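Type III secretion system effector protein ExoU (Pseudomonas fluorescens, PDB 4QMK) probably acts as a patatin-like phospholipase that is injected into host cells and binds phosphatidylinositol 4,5-bisphosphate to reach the plasma membrane. Local coordinates at residues 121-124 / 125-129. Numbering follows the deposited sequence.
Sequences AFTQ and LSNNL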
loop_
_atom_site.group_PDB
_atom_site.type_symbol
_atom_site.label_atom_id
_atom_site.label_comp_id
_atom_site.label_asym_id
_atom_site.label_seq_id
_atom_site.Cartn_x
_atom_site.Cartn_y
_atom_site.Cartn_z
ATOM N N ALA A 121 -3.761 -31.224 -15.246
ATOM C CA ALA A 121 -3.610 -29.909 -15.874
ATOM C C ALA A 121 -2.158 -29.471 -15.770
ATOM O O ALA A 121 -1.531 -29.109 -16.768
ATOM C CB ALA A 121 -4.512 -28.905 -15.178
ATOM N N PHE A 122 -1.618 -29.567 -14.552
ATOM C CA PHE A 122 -0.225 -29.239 -14.299
ATOM C C PHE A 122 0.780 -30.041 -15.149
ATOM O O PHE A 122 1.792 -29.506 -15.575
ATOM C CB PHE A 122 0.120 -29.376 -12.790
ATOM C CG PHE A 122 1.507 -28.910 -12.467
ATOM C CD1 PHE A 122 1.789 -27.583 -12.429
ATOM C CD2 PHE A 122 2.527 -29.810 -12.280
ATOM C CE1 PHE A 122 3.074 -27.134 -12.184
ATOM C CE2 PHE A 122 3.811 -29.390 -11.993
ATOM C CZ PHE A 122 4.096 -28.039 -11.950
ATOM N N THR A 123 0.537 -31.320 -15.338
ATOM C CA THR A 123 1.429 -32.142 -16.165
ATOM C C THR A 123 1.384 -31.699 -17.626
ATOM O O THR A 123 2.410 -31.540 -18.285
ATOM C CB THR A 123 1.029 -33.630 -16.118
ATOM O OG1 THR A 123 0.770 -34.010 -14.748
ATOM C CG2 THR A 123 2.115 -34.479 -16.712
ATOM N N GLN A 124 0.169 -31.485 -18.109
ATOM C CA GLN A 124 -0.083 -31.054 -19.487
ATOM C C GLN A 124 0.629 -29.730 -19.766
ATOM O O GLN A 124 1.364 -29.594 -20.747
ATOM C CB GLN A 124 -1.608 -30.891 -19.655
ATOM C CG GLN A 124 -2.085 -30.288 -20.960
ATOM C CD GLN A 124 -1.815 -31.179 -22.148
ATOM O OE1 GLN A 124 -1.408 -30.710 -23.220
ATOM N NE2 GLN A 124 -2.039 -32.480 -21.971
ATOM N N LEU A 125 0.394 -28.762 -18.887
ATOM C CA LEU A 125 0.956 -27.450 -19.048
ATOM C C LEU A 125 2.481 -27.455 -18.965
ATOM O O LEU A 125 3.133 -26.717 -19.686
ATOM C CB LEU A 125 0.340 -26.523 -17.998
ATOM C CG LEU A 125 0.695 -25.025 -17.963
ATOM C CD1 LEU A 125 -0.333 -24.296 -17.116
ATOM C CD2 LEU A 125 2.085 -24.786 -17.407
ATOM N N SER A 126 3.050 -28.303 -18.116
ATOM C CA SER A 126 4.500 -28.360 -17.944
ATOM C C SER A 126 5.222 -28.964 -19.128
ATOM O O SER A 126 6.381 -28.633 -19.408
ATOM C CB SER A 126 4.873 -29.156 -16.687
ATOM O OG SER A 126 4.514 -28.449 -15.528
ATOM N N ASN A 127 4.561 -29.895 -19.799
ATOM C CA ASN A 127 5.152 -30.545 -20.982
ATOM C C ASN A 127 5.203 -29.624 -22.180
ATOM O O ASN A 127 6.095 -29.765 -23.010
ATOM C CB ASN A 127 4.395 -31.812 -21.319
ATOM C CG ASN A 127 4.554 -32.873 -20.258
ATOM O OD1 ASN A 127 5.633 -33.044 -19.707
ATOM N ND2 ASN A 127 3.493 -33.611 -19.994
ATOM N N ASN A 128 4.276 -28.654 -22.221
ATOM C CA ASN A 128 4.149 -27.701 -23.337
ATOM C C ASN A 128 4.833 -26.366 -23.118
ATOM O O ASN A 128 4.702 -25.471 -23.942
ATOM C CB ASN A 128 2.668 -27.394 -23.576
ATOM C CG ASN A 128 1.849 -28.633 -23.872
ATOM O OD1 ASN A 128 2.390 -29.713 -24.110
ATOM N ND2 ASN A 128 0.529 -28.474 -23.886
ATOM N N LEU A 129 5.571 -26.223 -22.033
ATOM C CA LEU A 129 6.111 -24.913 -21.704
ATOM C C LEU A 129 7.186 -24.350 -22.572
ATOM O O LEU A 129 7.096 -23.168 -22.937
ATOM C CB LEU A 129 6.564 -24.817 -20.251
ATOM C CG LEU A 129 5.563 -24.184 -19.287
ATOM C CD1 LEU A 129 6.290 -23.880 -17.978
ATOM C CD2 LEU A 129 4.952 -22.905 -19.845
#
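Ser-126 folds back on Phe-122 in the last turns of helix 119-127, a short surface helix of the patatin-like phospholipase region.

The backbone bonds are those of an alpha helix running out. Leu-125 N gives a nearly straight bond to Ala-121 O at 2.9 Å. Asn-127 N bonds to Thr-123 O at 3.1 Å. One residue on, the pattern weakens: Gln-124 O receives only weak bonds across the contact, from Asn-127 N and Asn-128 N. Asn-128 is the first residue to leave helical geometry.

Phe-122 O is gripped twice by the same residue. Ser-126 N and Ser-126 OG reach it from opposite faces of the carbonyl plane. Ser-126 OG donates to Phe-122 O at 2.9 Å. With chi1 at -70°, OG lies anti to its own carbonyl carbon and can turn back to the residue one turn earlier. The same OG sits over one face of the Phe-122 ring, 3.6 Å above its plane and offset toward the rim. Phe-122 is buried against Pro-82 and Val-85 of helix 81-90 and Cys-109 and Leu-113 of helix 107-114, and Leu-125 leans on Leu-112 of the latter. These two side chains face the neighbouring helices.

Thr-123 and Asn-127 run side by side, with CG2 of Thr-123 at 3.7 Å from ND2 of Asn-127. Their oxygens have partners beyond the pair: Thr-123 OG1 bonds to Ala-119 O and Gln-86 NE2, and Asn-127 OD1 to Gln-415 NE2 of helix 408-431.

On the exposed side the amides of Gln-124 and Asn-128 meet with their planes 73° apart. The glutamine chain bends at chi2, and Asn-128 ND2 donates to Gln-124 OE1 at 3.0 Å, tilted 27° from the acceptor's carbonyl plane.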